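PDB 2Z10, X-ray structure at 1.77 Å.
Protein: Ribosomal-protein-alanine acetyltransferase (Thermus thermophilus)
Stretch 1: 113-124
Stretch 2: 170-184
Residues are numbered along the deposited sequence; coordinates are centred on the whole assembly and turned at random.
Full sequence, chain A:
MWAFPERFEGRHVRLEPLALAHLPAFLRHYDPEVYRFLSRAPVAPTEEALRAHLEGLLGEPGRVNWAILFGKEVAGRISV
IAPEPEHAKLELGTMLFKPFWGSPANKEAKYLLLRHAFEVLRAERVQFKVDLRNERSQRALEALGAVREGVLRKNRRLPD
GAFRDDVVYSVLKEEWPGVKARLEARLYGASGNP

Stretch 1 (113-124) LLRHAFEVLRAE
Stretch 2 (170-184) SVLKEEWPGVKARLE

Stretch 1 opens as a helix from Leu113, regular in its bonding (Phe118 N to Leu114 O 2.9 Å, Glu119 N to Arg115 O 2.8 Å) until a wider pi-type turn at 116-120, where Leu121 N reaches back to His116 O at 3.0 Å. Arg122 then leaves helical conformation with positive phi (59/38), Ala123 is extended (-63/146), and Glu124 lies at -96/-30. Ala123 N returns to Ala117 O at 2.9 Å, tying the turn to the helix. Stretch 2 enters as a strand, 170-172, passes through 173-175 with helical phi/psi, and continues as a regular helix across 176-184. The two helices run nearly antiparallel, at 153°, with their axes 11.1 Å apart at closest approach. Two points set the register: the CA atoms of Arg115 and Lys180 lie 7.9 Å apart, those of Glu124 and Lys173 4.8 Å.

At the second of these points the backbones meet directly. Lys173 N donates to Glu124 O at 2.9 Å with an angle of 147°, and Leu172 CA makes a CA-H...O contact with the same oxygen at 3.2 Å. Within stretch 2, Leu172 N donates to Glu175 OE1 at 2.9 Å, a side-chain bond across the junction between strand and helix.

Between the helices the rule is an aromatic pair with CB atoms over rings. Phe118 (chi1 m, chi2 -58°) and Trp176 (chi1 t, chi2 -125°) both point toward the opposing stretch. Their planes are near parallel, at 26°, but slid apart: the Phe118 ring and the five-membered ring of Trp176 have centroids 4.9 Å apart and barely overlap. The offset lets each CB sit over the other residue's ring, with Phe118 CB and Trp176 CB each 4.0 Å from the opposing centroid, both as CH-pi contacts. Phe118 CZ reaches on to Val171 CG1 at 3.6 Å. Leu114 (m, t) packs its CB 3.5 Å from Trp176 CZ3, while Arg115 CA approaches Trp176 CZ2 at 3.6 Å.

The polar edge of the tryptophan is satisfied by one carboxylate. Glu119 (m, t, chi3 23°) starts sideways, but its end comes nearer, and OE2 takes a hydrogen bond from Trp176 NE1 at 2.8 Å and 163°. The same Glu119 OE2 forms a salt bridge with Lys180 NZ at 2.7 Å. Lys180, all t, is fully extended, and it lies one helical turn beyond Trp176, so a single acceptor can serve both donors.

Lys173 (t, t, m, m) bends instead of extending, carrying its amine to the turn that follows the first helix. There Lys173 NZ makes a weak hydrogen bond to Ala123 O at 2.9 Å and lies 3.1 Å from Phe118 O. Its aliphatic portion also contributes, with Lys173 CB 4.1 Å from Phe118 CD1 and CD 3.8 Å from Glu124 OE1. In all, the contact buries 660 Å², combining an aromatic centre with charged side chains that bind at the indole edge and at the turn after the helix.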

# COMPACT_ATOMS: atom_id res chain seq x y z
N LEU A 113 -19.82 8.09 3.50
CA LEU A 113 -18.69 7.38 4.10
C LEU A 113 -17.58 8.33 4.55
O LEU A 113 -17.00 8.13 5.63
CB LEU A 113 -18.11 6.36 3.12
CG LEU A 113 -18.62 4.92 3.35
CD1 LEU A 113 -18.18 4.39 4.71
CD2 LEU A 113 -20.13 4.90 3.27
N LEU A 114 -17.27 9.35 3.74
CA LEU A 114 -16.22 10.29 4.12
C LEU A 114 -16.61 11.03 5.40
O LEU A 114 -15.78 11.26 6.26
CB LEU A 114 -15.97 11.31 2.99
CG LEU A 114 -15.30 10.64 1.78
CD1 LEU A 114 -15.34 11.54 0.58
CD2 LEU A 114 -13.81 10.31 2.15
N ARG A 115 -17.88 11.37 5.52
CA ARG A 115 -18.32 12.07 6.73
C ARG A 115 -18.12 11.20 7.97
O ARG A 115 -17.62 11.64 9.00
CB ARG A 115 -19.79 12.51 6.60
CG ARG A 115 -20.18 13.43 7.78
CD ARG A 115 -21.56 14.05 7.64
NE ARG A 115 -22.57 13.02 7.59
CZ ARG A 115 -23.86 13.21 7.85
NH1 ARG A 115 -24.30 14.42 8.20
NH2 ARG A 115 -24.71 12.19 7.72
N HIS A 116 -18.47 9.92 7.87
CA HIS A 116 -18.31 9.06 9.01
C HIS A 116 -16.79 8.91 9.28
O HIS A 116 -16.32 8.99 10.41
CB HIS A 116 -18.94 7.68 8.74
CG HIS A 116 -18.86 6.75 9.91
ND1 HIS A 116 -19.72 6.82 10.97
CD2 HIS A 116 -17.97 5.77 10.22
CE1 HIS A 116 -19.38 5.94 11.89
NE2 HIS A 116 -18.32 5.28 11.46
N ALA A 117 -16.02 8.68 8.23
CA ALA A 117 -14.60 8.48 8.47
C ALA A 117 -13.91 9.66 9.15
O ALA A 117 -13.18 9.48 10.12
CB ALA A 117 -13.87 8.18 7.14
N PHE A 118 -14.13 10.85 8.62
CA PHE A 118 -13.47 12.04 9.16
C PHE A 118 -14.12 12.60 10.41
O PHE A 118 -13.42 12.95 11.39
CB PHE A 118 -13.44 13.11 8.10
CG PHE A 118 -12.48 12.83 6.97
CD1 PHE A 118 -11.13 12.63 7.23
CD2 PHE A 118 -12.94 12.80 5.65
CE1 PHE A 118 -10.21 12.42 6.16
CE2 PHE A 118 -12.06 12.60 4.58
CZ PHE A 118 -10.69 12.41 4.83
N GLU A 119 -15.44 12.70 10.40
CA GLU A 119 -16.11 13.31 11.54
C GLU A 119 -16.38 12.44 12.75
O GLU A 119 -16.44 12.93 13.89
CB GLU A 119 -17.39 13.98 11.04
CG GLU A 119 -17.09 15.08 10.03
CD GLU A 119 -18.33 15.79 9.54
OE1 GLU A 119 -19.33 15.74 10.28
OE2 GLU A 119 -18.31 16.38 8.43
N VAL A 120 -16.51 11.15 12.55
CA VAL A 120 -16.83 10.25 13.65
C VAL A 120 -15.63 9.41 14.02
O VAL A 120 -15.25 9.35 15.18
CB VAL A 120 -18.02 9.35 13.25
CG1 VAL A 120 -18.37 8.37 14.39
CG2 VAL A 120 -19.19 10.21 12.89
N LEU A 121 -14.97 8.80 13.03
CA LEU A 121 -13.82 8.00 13.37
C LEU A 121 -12.51 8.81 13.48
O LEU A 121 -11.50 8.27 13.86
CB LEU A 121 -13.65 6.86 12.34
CG LEU A 121 -14.85 5.91 12.30
CD1 LEU A 121 -14.62 4.87 11.15
CD2 LEU A 121 -14.98 5.15 13.61
N ARG A 122 -12.56 10.08 13.11
CA ARG A 122 -11.38 10.96 13.18
C ARG A 122 -10.20 10.45 12.35
O ARG A 122 -9.02 10.53 12.73
CB ARG A 122 -10.95 11.14 14.63
CG ARG A 122 -12.02 11.84 15.49
CD ARG A 122 -11.75 11.73 17.02
NE ARG A 122 -10.64 12.55 17.48
CZ ARG A 122 -10.28 12.69 18.76
NH1 ARG A 122 -10.96 12.06 19.73
NH2 ARG A 122 -9.25 13.46 19.08
N ALA A 123 -10.53 9.91 11.18
CA ALA A 123 -9.49 9.46 10.26
C ALA A 123 -8.68 10.68 9.84
O ALA A 123 -9.22 11.78 9.70
CB ALA A 123 -10.14 8.87 9.02
N GLU A 124 -7.38 10.50 9.63
CA GLU A 124 -6.53 11.57 9.16
C GLU A 124 -6.39 11.49 7.64
O GLU A 124 -6.19 12.49 6.96
CB GLU A 124 -5.15 11.42 9.79
CG GLU A 124 -4.17 12.51 9.39
CD GLU A 124 -4.70 13.91 9.64
OE1 GLU A 124 -5.24 14.15 10.75
OE2 GLU A 124 -4.56 14.75 8.71
N SER A 170 -5.59 11.22 -2.33
CA SER A 170 -6.04 11.20 -0.95
C SER A 170 -6.71 12.49 -0.56
O SER A 170 -6.54 13.52 -1.23
CB SER A 170 -4.90 10.94 0.05
OG SER A 170 -4.01 12.05 0.12
N VAL A 171 -7.49 12.39 0.50
CA VAL A 171 -8.13 13.53 1.14
C VAL A 171 -7.68 13.42 2.58
O VAL A 171 -7.85 12.37 3.24
CB VAL A 171 -9.67 13.47 1.06
CG1 VAL A 171 -10.28 14.56 1.93
CG2 VAL A 171 -10.11 13.67 -0.39
N LEU A 172 -7.08 14.50 3.10
CA LEU A 172 -6.65 14.54 4.49
C LEU A 172 -7.76 15.20 5.32
O LEU A 172 -8.58 15.96 4.79
CB LEU A 172 -5.37 15.36 4.66
CG LEU A 172 -4.19 14.80 3.83
CD1 LEU A 172 -2.93 15.69 4.08
CD2 LEU A 172 -3.95 13.33 4.20
N LYS A 173 -7.76 14.92 6.61
CA LYS A 173 -8.77 15.48 7.50
C LYS A 173 -8.87 17.00 7.36
O LYS A 173 -9.97 17.56 7.38
CB LYS A 173 -8.42 15.12 8.95
CG LYS A 173 -9.16 15.92 10.02
CD LYS A 173 -8.68 15.49 11.42
CE LYS A 173 -9.05 14.03 11.64
NZ LYS A 173 -10.49 13.80 11.29
N GLU A 174 -7.73 17.66 7.20
CA GLU A 174 -7.75 19.13 7.08
C GLU A 174 -8.39 19.59 5.80
O GLU A 174 -8.83 20.74 5.69
CB GLU A 174 -6.35 19.71 7.12
CG GLU A 174 -5.44 19.16 8.16
CD GLU A 174 -4.69 17.94 7.65
OE1 GLU A 174 -5.21 16.83 7.87
OE2 GLU A 174 -3.60 18.11 7.02
N GLU A 175 -8.44 18.69 4.81
CA GLU A 175 -9.02 18.99 3.52
C GLU A 175 -10.50 18.61 3.46
O GLU A 175 -11.21 19.03 2.54
CB GLU A 175 -8.25 18.22 2.42
CG GLU A 175 -6.80 18.64 2.41
CD GLU A 175 -5.92 17.80 1.51
OE1 GLU A 175 -6.23 16.60 1.26
OE2 GLU A 175 -4.90 18.36 1.05
N TRP A 176 -10.97 17.84 4.44
CA TRP A 176 -12.36 17.38 4.37
C TRP A 176 -13.41 18.51 4.32
O TRP A 176 -14.32 18.47 3.53
CB TRP A 176 -12.64 16.44 5.55
CG TRP A 176 -14.10 16.16 5.77
CD1 TRP A 176 -14.77 16.34 6.93
CD2 TRP A 176 -15.04 15.64 4.82
NE1 TRP A 176 -16.09 15.97 6.77
CE2 TRP A 176 -16.28 15.54 5.49
CE3 TRP A 176 -14.96 15.26 3.48
CZ2 TRP A 176 -17.43 15.06 4.86
CZ3 TRP A 176 -16.11 14.78 2.85
CH2 TRP A 176 -17.33 14.69 3.54
N PRO A 177 -13.26 19.54 5.15
CA PRO A 177 -14.28 20.60 5.07
C PRO A 177 -14.49 21.15 3.67
O PRO A 177 -15.63 21.34 3.24
CB PRO A 177 -13.79 21.65 6.08
CG PRO A 177 -13.05 20.79 7.13
CD PRO A 177 -12.30 19.76 6.24
N GLY A 178 -13.39 21.36 2.94
CA GLY A 178 -13.47 21.88 1.58
C GLY A 178 -14.14 20.88 0.64
O GLY A 178 -14.96 21.22 -0.23
N VAL A 179 -13.76 19.62 0.81
CA VAL A 179 -14.33 18.57 -0.01
C VAL A 179 -15.82 18.41 0.28
O VAL A 179 -16.61 18.26 -0.64
CB VAL A 179 -13.60 17.25 0.26
CG1 VAL A 179 -14.36 16.10 -0.37
CG2 VAL A 179 -12.19 17.34 -0.32
N LYS A 180 -16.17 18.48 1.55
CA LYS A 180 -17.55 18.34 2.01
C LYS A 180 -18.40 19.46 1.40
O LYS A 180 -19.54 19.24 0.96
CB LYS A 180 -17.57 18.43 3.52
CG LYS A 180 -18.96 18.22 4.17
CD LYS A 180 -18.91 18.33 5.67
CE LYS A 180 -20.30 18.03 6.25
NZ LYS A 180 -20.32 18.06 7.73
N ALA A 181 -17.82 20.65 1.38
CA ALA A 181 -18.55 21.80 0.82
C ALA A 181 -18.85 21.61 -0.65
O ALA A 181 -19.97 21.89 -1.07
CB ALA A 181 -17.74 23.10 1.04
N ARG A 182 -17.87 21.17 -1.43
CA ARG A 182 -18.05 20.96 -2.85
C ARG A 182 -19.10 19.88 -3.06
O ARG A 182 -19.99 20.01 -3.92
CB ARG A 182 -16.75 20.51 -3.52
CG ARG A 182 -15.63 21.53 -3.46
CD ARG A 182 -14.25 20.94 -3.78
NE ARG A 182 -14.09 20.66 -5.20
CZ ARG A 182 -12.91 20.55 -5.80
NH1 ARG A 182 -11.80 20.71 -5.09
NH2 ARG A 182 -12.82 20.31 -7.11
N LEU A 183 -19.01 18.81 -2.28
CA LEU A 183 -19.99 17.74 -2.44
C LEU A 183 -21.39 18.21 -2.10
O LEU A 183 -22.33 17.89 -2.82
CB LEU A 183 -19.64 16.54 -1.56
CG LEU A 183 -18.51 15.66 -2.09
CD1 LEU A 183 -18.11 14.71 -0.95
CD2 LEU A 183 -19.00 14.85 -3.30
N GLU A 184 -21.54 18.94 -1.02
CA GLU A 184 -22.87 19.40 -0.63
C GLU A 184 -23.45 20.34 -1.69
O GLU A 184 -24.64 20.27 -2.02
CB GLU A 184 -22.84 20.06 0.75
CG GLU A 184 -22.58 19.10 1.90
CD GLU A 184 -22.60 19.76 3.25
OE1 GLU A 184 -22.60 21.01 3.33
OE2 GLU A 184 -22.62 19.02 4.27